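Local coordinates for lysine cyclodeaminase (Streptomyces pristinaespiralis, PDB 5YU3), which catalyses the deaminative cyclisation of L-lysine to L-pipecolic acid with a bound NAD, and also recognises L-ornithine and L-2,4-diaminobutyric acid, at residues A[125-136]-A[289-299]; A[199-209]-A[223-234]. All coordinates share one frame; numbering follows the deposited sequence.

Interaction 1: residues A[125-136]-A[289-299]; sequences ASAVASRLLARP and AAGRQDTLSVF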
# COMPACT_ATOMS: atom_id res chain seq x y z
N ALA A 125 18.75 -4.10 12.40
CA ALA A 125 19.40 -4.61 11.19
C ALA A 125 20.87 -4.22 11.17
O ALA A 125 21.73 -5.05 10.83
CB ALA A 125 18.68 -4.08 9.95
N SER A 126 21.18 -2.97 11.54
CA SER A 126 22.58 -2.56 11.66
C SER A 126 23.32 -3.41 12.69
O SER A 126 24.49 -3.75 12.50
CB SER A 126 22.68 -1.08 12.03
OG SER A 126 22.30 -0.25 10.95
N ALA A 127 22.64 -3.77 13.79
CA ALA A 127 23.28 -4.61 14.81
C ALA A 127 23.57 -6.01 14.27
O ALA A 127 24.64 -6.57 14.55
CB ALA A 127 22.39 -4.71 16.05
N VAL A 128 22.64 -6.58 13.49
CA VAL A 128 22.90 -7.88 12.87
C VAL A 128 24.11 -7.81 11.95
O VAL A 128 25.00 -8.68 11.98
CB VAL A 128 21.65 -8.37 12.11
CG1 VAL A 128 21.97 -9.64 11.32
CG2 VAL A 128 20.52 -8.62 13.08
N ALA A 129 24.16 -6.78 11.10
CA ALA A 129 25.27 -6.66 10.16
C ALA A 129 26.58 -6.38 10.87
O ALA A 129 27.63 -6.89 10.45
CB ALA A 129 25.00 -5.54 9.15
N SER A 130 26.54 -5.56 11.92
CA SER A 130 27.78 -5.16 12.59
C SER A 130 28.34 -6.29 13.44
O SER A 130 29.56 -6.38 13.62
CB SER A 130 27.54 -3.91 13.43
OG SER A 130 27.13 -2.81 12.64
N ARG A 131 27.47 -7.15 13.98
CA ARG A 131 27.98 -8.33 14.66
C ARG A 131 28.81 -9.18 13.70
O ARG A 131 29.84 -9.75 14.10
CB ARG A 131 26.81 -9.14 15.23
CG ARG A 131 27.15 -9.94 16.46
CD ARG A 131 25.87 -10.23 17.23
NE ARG A 131 24.81 -10.61 16.30
CZ ARG A 131 23.60 -11.02 16.67
NH1 ARG A 131 23.29 -11.10 17.97
NH2 ARG A 131 22.71 -11.35 15.74
N LEU A 132 28.40 -9.26 12.44
CA LEU A 132 29.12 -10.05 11.45
C LEU A 132 30.38 -9.37 10.95
O LEU A 132 31.36 -10.05 10.62
CB LEU A 132 28.21 -10.37 10.26
CG LEU A 132 27.17 -11.49 10.43
CD1 LEU A 132 25.99 -11.25 9.50
CD2 LEU A 132 27.79 -12.85 10.16
N LEU A 133 30.39 -8.03 10.85
CA LEU A 133 31.39 -7.33 10.05
C LEU A 133 32.19 -6.27 10.79
O LEU A 133 33.16 -5.75 10.23
CB LEU A 133 30.73 -6.68 8.82
CG LEU A 133 30.16 -7.67 7.80
CD1 LEU A 133 29.33 -6.96 6.73
CD2 LEU A 133 31.30 -8.45 7.15
N ALA A 134 31.80 -5.90 12.00
CA ALA A 134 32.64 -5.01 12.80
C ALA A 134 33.51 -5.84 13.74
O ALA A 134 33.16 -6.96 14.11
CB ALA A 134 31.79 -4.02 13.61
N ARG A 135 34.64 -5.26 14.13
CA ARG A 135 35.51 -5.92 15.09
C ARG A 135 34.75 -6.16 16.39
O ARG A 135 34.08 -5.24 16.88
CB ARG A 135 36.75 -5.06 15.34
CG ARG A 135 37.94 -5.39 14.46
CD ARG A 135 39.20 -4.71 15.00
NE ARG A 135 39.73 -5.37 16.19
CZ ARG A 135 40.52 -6.44 16.18
NH1 ARG A 135 40.90 -6.98 15.03
NH2 ARG A 135 40.94 -6.97 17.32
N PRO A 136 34.80 -7.36 16.95
CA PRO A 136 34.03 -7.62 18.18
C PRO A 136 34.48 -6.81 19.37
O PRO A 136 33.74 -6.72 20.35
CB PRO A 136 34.24 -9.12 18.41
CG PRO A 136 35.52 -9.45 17.51
CD PRO A 136 35.48 -8.63 16.50
N ALA A 289 31.42 -13.98 5.21
CA ALA A 289 31.90 -12.87 6.02
C ALA A 289 33.22 -13.16 6.71
O ALA A 289 33.78 -12.26 7.35
CB ALA A 289 30.85 -12.50 7.07
N ALA A 290 33.73 -14.38 6.60
CA ALA A 290 34.92 -14.77 7.37
C ALA A 290 36.12 -13.93 6.95
O ALA A 290 36.49 -13.89 5.77
CB ALA A 290 35.20 -16.26 7.17
N GLY A 291 36.71 -13.22 7.92
CA GLY A 291 37.83 -12.34 7.66
C GLY A 291 37.47 -10.92 7.29
O GLY A 291 38.36 -10.06 7.26
N ARG A 292 36.20 -10.63 7.01
CA ARG A 292 35.84 -9.29 6.56
C ARG A 292 35.70 -8.29 7.71
O ARG A 292 35.55 -7.09 7.47
CB ARG A 292 34.55 -9.33 5.75
CG ARG A 292 34.53 -10.37 4.63
CD ARG A 292 35.63 -10.17 3.60
NE ARG A 292 35.47 -11.10 2.48
CZ ARG A 292 36.47 -11.61 1.75
NH1 ARG A 292 37.73 -11.28 2.01
NH2 ARG A 292 36.20 -12.45 0.76
N GLN A 293 35.74 -8.75 8.97
CA GLN A 293 35.76 -7.79 10.06
C GLN A 293 37.01 -6.93 10.01
O GLN A 293 36.97 -5.75 10.37
CB GLN A 293 35.68 -8.50 11.41
CG GLN A 293 34.31 -9.07 11.74
CD GLN A 293 34.35 -9.94 12.98
OE1 GLN A 293 35.41 -10.12 13.59
NE2 GLN A 293 33.21 -10.49 13.37
N ASP A 294 38.13 -7.50 9.54
CA ASP A 294 39.42 -6.83 9.61
C ASP A 294 39.74 -5.97 8.41
O ASP A 294 40.85 -5.41 8.35
CB ASP A 294 40.53 -7.87 9.81
CG ASP A 294 40.34 -8.66 11.08
OD1 ASP A 294 39.95 -8.06 12.09
OD2 ASP A 294 40.57 -9.89 11.06
N THR A 295 38.82 -5.82 7.46
CA THR A 295 38.97 -4.90 6.34
C THR A 295 37.73 -4.02 6.26
O THR A 295 36.77 -4.22 7.00
CB THR A 295 39.19 -5.64 5.01
OG1 THR A 295 38.26 -6.73 4.88
CG2 THR A 295 40.55 -6.22 4.98
N LEU A 296 37.78 -3.05 5.36
CA LEU A 296 36.68 -2.11 5.21
C LEU A 296 35.42 -2.82 4.72
O LEU A 296 35.46 -3.55 3.72
CB LEU A 296 37.07 -0.99 4.23
CG LEU A 296 35.95 0.00 3.89
CD1 LEU A 296 35.53 0.77 5.13
CD2 LEU A 296 36.42 0.97 2.78
N SER A 297 34.31 -2.62 5.43
CA SER A 297 33.04 -3.22 5.06
C SER A 297 31.93 -2.17 5.13
O SER A 297 31.99 -1.21 5.90
CB SER A 297 32.68 -4.43 5.98
OG SER A 297 32.77 -4.08 7.36
N VAL A 298 30.92 -2.35 4.28
CA VAL A 298 29.75 -1.48 4.25
C VAL A 298 28.52 -2.36 4.21
O VAL A 298 28.42 -3.26 3.37
CB VAL A 298 29.75 -0.54 3.04
CG1 VAL A 298 28.40 0.18 2.93
CG2 VAL A 298 30.90 0.46 3.14
N PHE A 299 27.58 -2.11 5.13
CA PHE A 299 26.24 -2.69 5.08
C PHE A 299 25.35 -1.62 4.46
O PHE A 299 25.13 -0.56 5.06
CB PHE A 299 25.76 -3.09 6.48
CG PHE A 299 24.26 -3.38 6.57
CD1 PHE A 299 23.62 -4.15 5.61
CD2 PHE A 299 23.52 -2.89 7.64
CE1 PHE A 299 22.25 -4.43 5.70
CE2 PHE A 299 22.15 -3.17 7.76
CZ PHE A 299 21.51 -3.94 6.77
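Helix 125-133 runs nearly antiparallel to strand 297-299, at 159° with a closest axis approach of 9.3 Å, and the backbones come nearest at Leu133 and Gln293, whose CA atoms are 4.4 Å apart. At the strand, the methyl of Ala129 sits over one face of the Phe299 ring. This is a CH-pi contact, with Ala129 CB 3.8 Å from the ring centroid. With chi1 at 166°, the Phe299 ring swings clear of its own backbone N and lies back along the helix to Ala125. There its CE2 lies 3.6 Å from Ala125 O. Where the helix ends, the extended chain of Gln293 lies beside the backbone carbonyls. Its CG packs against Leu132 O and Ala134 O. Its NE2 gives a weak hydrogen bond to Leu132 O at 3.3 Å. Its OE1 faces CD of Pro136, and these two side chains cross at about a right angle. Leu133 O receives a nearly straight CA-H...O contact from Gln293. The hydroxyl of Ser297 lies close to the same oxygen, but its stronger partner is His229 ND1. Leu133 CD2 touches Arg292 CB at 3.6 Å and also meets the methyl of Ala289. Both of these residues belong to the type II turn 289-292. Toward the surface, Arg135 NH1 forms a salt bridge with Asp294 OD1 at 3.3 Å; the hydrogen bond in it is weak. The carboxylate oxygen lies at the guanidinium edge, with the two planes 30° apart. Arg135 NE also pairs with Asp137. Helix 20-39 packs on other residues of the helix, including Ala127 and Arg131. The arrangement is that of a helix packed on one face of a parallel sheet, as in the Rossmann-type NAD-binding domain expected of the ornithine cyclodeaminase/mu-crystallin family.

Interaction 2: residues A[199-209]-A[223-234]; sequences AAEADVISTAT and GVREHLHINAVG. With NA (sodium ion), chain E; NAD (nicotinamide-adenine-dinucleotide), chain F.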
# COMPACT_ATOMS: atom_id res chain seq x y z
N ALA A 199 35.78 9.74 10.67
CA ALA A 199 36.38 8.80 9.73
C ALA A 199 37.70 8.25 10.26
O ALA A 199 37.96 7.04 10.17
CB ALA A 199 36.58 9.47 8.37
N ALA A 200 38.53 9.11 10.86
CA ALA A 200 39.85 8.67 11.32
C ALA A 200 39.78 7.78 12.56
O ALA A 200 40.62 6.89 12.72
CB ALA A 200 40.75 9.88 11.59
N GLU A 201 38.80 8.00 13.45
CA GLU A 201 38.86 7.42 14.78
C GLU A 201 37.84 6.32 15.05
O GLU A 201 38.04 5.55 15.99
CB GLU A 201 38.70 8.51 15.84
CG GLU A 201 39.95 9.37 16.01
CD GLU A 201 39.82 10.43 17.10
OE1 GLU A 201 40.32 11.56 16.90
OE2 GLU A 201 39.23 10.13 18.16
N ALA A 202 36.79 6.20 14.25
CA ALA A 202 35.72 5.26 14.58
C ALA A 202 36.08 3.83 14.18
O ALA A 202 36.74 3.59 13.16
CB ALA A 202 34.41 5.67 13.91
N ASP A 203 35.61 2.88 14.99
CA ASP A 203 35.66 1.46 14.63
C ASP A 203 34.45 1.03 13.81
O ASP A 203 34.56 0.13 12.97
CB ASP A 203 35.72 0.60 15.89
CG ASP A 203 36.93 0.91 16.75
OD1 ASP A 203 38.06 0.82 16.22
OD2 ASP A 203 36.75 1.24 17.94
N VAL A 204 33.30 1.64 14.06
CA VAL A 204 32.08 1.37 13.31
C VAL A 204 31.38 2.71 13.14
O VAL A 204 31.44 3.57 14.02
CB VAL A 204 31.21 0.32 14.03
CG1 VAL A 204 31.08 0.67 15.50
CG2 VAL A 204 29.84 0.17 13.36
N ILE A 205 30.75 2.92 11.98
CA ILE A 205 30.04 4.17 11.70
C ILE A 205 28.65 3.81 11.21
O ILE A 205 28.49 2.83 10.47
CB ILE A 205 30.78 5.03 10.64
CG1 ILE A 205 32.11 5.55 11.21
CG2 ILE A 205 29.91 6.20 10.15
CD1 ILE A 205 33.02 6.20 10.15
N SER A 206 27.65 4.59 11.62
CA SER A 206 26.34 4.60 10.96
C SER A 206 26.11 5.98 10.36
O SER A 206 26.23 6.99 11.06
CB SER A 206 25.20 4.24 11.93
OG SER A 206 25.25 2.88 12.30
N THR A 207 25.77 6.02 9.07
CA THR A 207 25.31 7.25 8.44
C THR A 207 23.79 7.17 8.29
O THR A 207 23.27 6.18 7.78
CB THR A 207 25.97 7.49 7.08
OG1 THR A 207 25.60 6.47 6.15
CG2 THR A 207 27.50 7.50 7.22
N ALA A 208 23.09 8.20 8.78
CA ALA A 208 21.62 8.18 8.75
C ALA A 208 21.19 9.65 8.70
O ALA A 208 20.81 10.26 9.71
CB ALA A 208 21.02 7.45 9.95
N THR A 209 21.29 10.23 7.50
CA THR A 209 21.05 11.64 7.29
C THR A 209 19.86 11.85 6.36
O THR A 209 19.49 10.96 5.59
CB THR A 209 22.26 12.33 6.64
OG1 THR A 209 22.30 11.98 5.25
CG2 THR A 209 23.55 11.88 7.32
N GLY A 223 41.29 9.13 5.23
CA GLY A 223 41.79 8.01 5.99
C GLY A 223 40.75 7.42 6.93
O GLY A 223 40.07 8.16 7.64
N VAL A 224 40.61 6.10 6.91
CA VAL A 224 39.75 5.38 7.85
C VAL A 224 40.56 4.24 8.44
O VAL A 224 41.60 3.84 7.90
CB VAL A 224 38.47 4.85 7.18
CG1 VAL A 224 37.62 6.00 6.64
CG2 VAL A 224 38.82 3.88 6.07
N ARG A 225 40.08 3.70 9.55
CA ARG A 225 40.75 2.56 10.14
C ARG A 225 40.59 1.34 9.24
O ARG A 225 39.58 1.18 8.54
CB ARG A 225 40.20 2.28 11.53
CG ARG A 225 40.16 3.52 12.37
CD ARG A 225 41.30 3.54 13.33
NE ARG A 225 40.93 2.85 14.55
CZ ARG A 225 40.69 3.46 15.70
NH1 ARG A 225 40.81 4.78 15.79
NH2 ARG A 225 40.36 2.75 16.76
N GLU A 226 41.60 0.47 9.27
CA GLU A 226 41.64 -0.68 8.36
C GLU A 226 40.43 -1.58 8.53
O GLU A 226 39.95 -2.15 7.55
CB GLU A 226 42.92 -1.48 8.59
CG GLU A 226 43.16 -2.56 7.55
CD GLU A 226 44.40 -3.38 7.83
OE1 GLU A 226 45.07 -3.10 8.86
OE2 GLU A 226 44.69 -4.31 7.04
N HIS A 227 39.91 -1.70 9.75
CA HIS A 227 38.83 -2.62 10.07
C HIS A 227 37.45 -1.97 10.06
O HIS A 227 36.47 -2.63 10.43
CB HIS A 227 39.07 -3.23 11.45
CG HIS A 227 39.20 -2.21 12.53
ND1 HIS A 227 40.39 -1.56 12.80
CD2 HIS A 227 38.29 -1.69 13.40
CE1 HIS A 227 40.21 -0.70 13.79
NE2 HIS A 227 38.95 -0.77 14.18
N LEU A 228 37.36 -0.70 9.65
CA LEU A 228 36.11 0.05 9.77
C LEU A 228 34.93 -0.69 9.14
O LEU A 228 35.03 -1.23 8.03
CB LEU A 228 36.26 1.43 9.11
CG LEU A 228 34.97 2.26 8.95
CD1 LEU A 228 34.37 2.60 10.32
CD2 LEU A 228 35.22 3.52 8.15
N HIS A 229 33.81 -0.72 9.87
CA HIS A 229 32.53 -1.14 9.32
C HIS A 229 31.57 0.04 9.30
O HIS A 229 31.42 0.74 10.31
CB HIS A 229 31.90 -2.28 10.11
CG HIS A 229 30.53 -2.61 9.64
ND1 HIS A 229 30.29 -3.13 8.38
CD2 HIS A 229 29.32 -2.44 10.22
CE1 HIS A 229 28.99 -3.29 8.22
NE2 HIS A 229 28.37 -2.88 9.32
N ILE A 230 30.88 0.24 8.18
CA ILE A 230 29.91 1.32 8.04
C ILE A 230 28.53 0.71 7.81
O ILE A 230 28.37 -0.12 6.91
CB ILE A 230 30.25 2.26 6.87
CG1 ILE A 230 31.68 2.80 6.99
CG2 ILE A 230 29.22 3.41 6.81
CD1 ILE A 230 32.10 3.66 5.80
N ASN A 231 27.55 1.14 8.61
CA ASN A 231 26.14 0.90 8.29
C ASN A 231 25.64 2.14 7.55
O ASN A 231 25.51 3.21 8.14
CB ASN A 231 25.31 0.64 9.55
CG ASN A 231 25.88 -0.47 10.40
OD1 ASN A 231 25.86 -1.64 10.02
ND2 ASN A 231 26.40 -0.10 11.57
N ALA A 232 25.41 1.99 6.24
CA ALA A 232 24.91 3.09 5.41
C ALA A 232 23.38 3.00 5.43
O ALA A 232 22.79 2.16 4.75
CB ALA A 232 25.48 2.99 4.00
N VAL A 233 22.75 3.85 6.24
CA VAL A 233 21.34 3.63 6.59
C VAL A 233 20.46 4.60 5.83
O VAL A 233 19.31 4.28 5.49
CB VAL A 233 21.13 3.76 8.11
CG1 VAL A 233 19.64 3.69 8.47
CG2 VAL A 233 21.91 2.67 8.83
N GLY A 234 20.98 5.81 5.56
CA GLY A 234 20.22 6.81 4.83
C GLY A 234 19.73 6.26 3.50
O GLY A 234 20.47 5.56 2.81
NA NA E . 21.67 2.91 2.25
PA NAD F . 15.76 12.71 10.83
O1A NAD F . 15.20 13.87 10.08
O2A NAD F . 15.26 12.40 12.23
O5B NAD F . 17.35 12.92 10.98
C5B NAD F . 18.15 13.14 9.81
C4B NAD F . 19.30 14.03 10.25
O4B NAD F . 20.24 14.15 9.17
C3B NAD F . 18.83 15.46 10.56
O3B NAD F . 19.16 15.80 11.93
C2B NAD F . 19.60 16.32 9.58
O2B NAD F . 20.01 17.58 10.10
C1B NAD F . 20.80 15.45 9.28
N9A NAD F . 21.54 15.74 8.03
C8A NAD F . 21.05 16.14 6.84
N7A NAD F . 22.07 16.28 5.93
C5A NAD F . 23.22 15.95 6.57
C6A NAD F . 24.65 15.88 6.23
N6A NAD F . 25.09 16.18 4.99
N1A NAD F . 25.50 15.47 7.20
C2A NAD F . 25.11 15.16 8.45
N3A NAD F . 23.83 15.23 8.83
C4A NAD F . 22.86 15.60 7.95
O3 NAD F . 15.55 11.40 9.90
PN NAD F . 15.80 9.87 10.29
O1N NAD F . 16.97 9.80 11.24
O2N NAD F . 14.46 9.27 10.69
O5D NAD F . 16.18 9.21 8.87
C5D NAD F . 17.48 9.43 8.31
C4D NAD F . 17.60 8.62 7.02
O4D NAD F . 17.40 7.23 7.30
C3D NAD F . 16.53 8.99 6.01
O3D NAD F . 17.11 8.93 4.68
C2D NAD F . 15.52 7.88 6.14
O2D NAD F . 14.68 7.74 4.98
C1D NAD F . 16.45 6.71 6.36
N1N NAD F . 15.83 5.51 6.92
C2N NAD F . 16.32 4.32 6.55
C3N NAD F . 15.78 3.14 7.03
C7N NAD F . 16.38 1.85 6.60
O7N NAD F . 15.79 0.80 6.82
N7N NAD F . 17.59 1.87 6.03
C4N NAD F . 14.72 3.19 7.95
C5N NAD F . 14.25 4.44 8.33
C6N NAD F . 14.82 5.60 7.81
O HOH W 1 37.58 4.56 10.66
O HOH W 2 43.08 6.57 14.78
O HOH W 3 35.08 -2.72 12.79
O HOH W 4 38.57 2.74 19.39
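Two parallel strands of the Rossmann-type sheet, 204-207 and 229-232, pair here from Val204 opposite His229 to Thr207 opposite Ala232. Ile205 N donates to His229 O at 2.8 Å, and Asn231 N to Ile205 O at 2.7 Å. Thr207 N continues the pattern to Asn231 O. Thr207 O takes two donors, Val233 N and Gly234 N. On one sheet face, Asn231 ND2 reaches Ser206 OG at 3.3 Å, and Ser206 OG also bonds to Gln153. On the other face, Ile205 CG1 and CD1 pack on Leu228 CD1. The loops before the strands meet in a polar cluster. His227 NE2 donates to Asp203 OD1 at 2.7 Å in a bond of 171°. The oxygen lies in the ring plane; the ring meets it on its anti side, somewhat out of the carboxylate plane. His227 CG sits between its backbone N and carbonyl carbon (chi1 57°), which turns the ring toward Asp203. Arg225, bent twice along its chain, brings NH2 to the same OD1 at 3.1 Å. This salt bridge is far from coplanar, its planes 78° apart. Glu201 O lies over one face of the guanidinium, too badly angled for a hydrogen bond. A lysine in place of Arg225 has no flat guanidinium for Glu201 O to lie over, and would probably hold Asp203 OD1 less well, leaving His227 as that oxygen's main partner here. A water joins Ala199 O and Ala202 O to Arg225 N. In this nucleotide-binding fold, the C-terminal strand ends face the cofactor. Val233 O accepts a hydrogen bond from the nicotinamide amide N7N of NAD at 3.0 Å. Thr209 packs CB and CG2 against the adenine. Ala232 O (2.8 Å) and Gly234 O (3.0 Å) bind the sodium ion, with Asp300 and Ser301.

How the interactions relate
Both interactions build on the same parallel sheet, in which strands 229-232 and 297-300 are neighbours. Phe299 probably bonds through N to Ile230 O and through O to Ala232 N, which joins the two strands edge to edge. Interaction 2 is nested along the chain inside the loop closed by interaction 1. It is the more buried contact, joined by regular backbone bonds and ending at the cofactor and the sodium ion. Interaction 1 adds a covering helix and is only partly buried. It combines apolar packing (Ala129, Phe299, Leu133) with weak polar contacts at the helix end. Ser126 packs on Asn231 and Ser130 on His229, and Ser130 OG is hydrogen-bonded to Asn231 ND2, so strand 229-232 serves both.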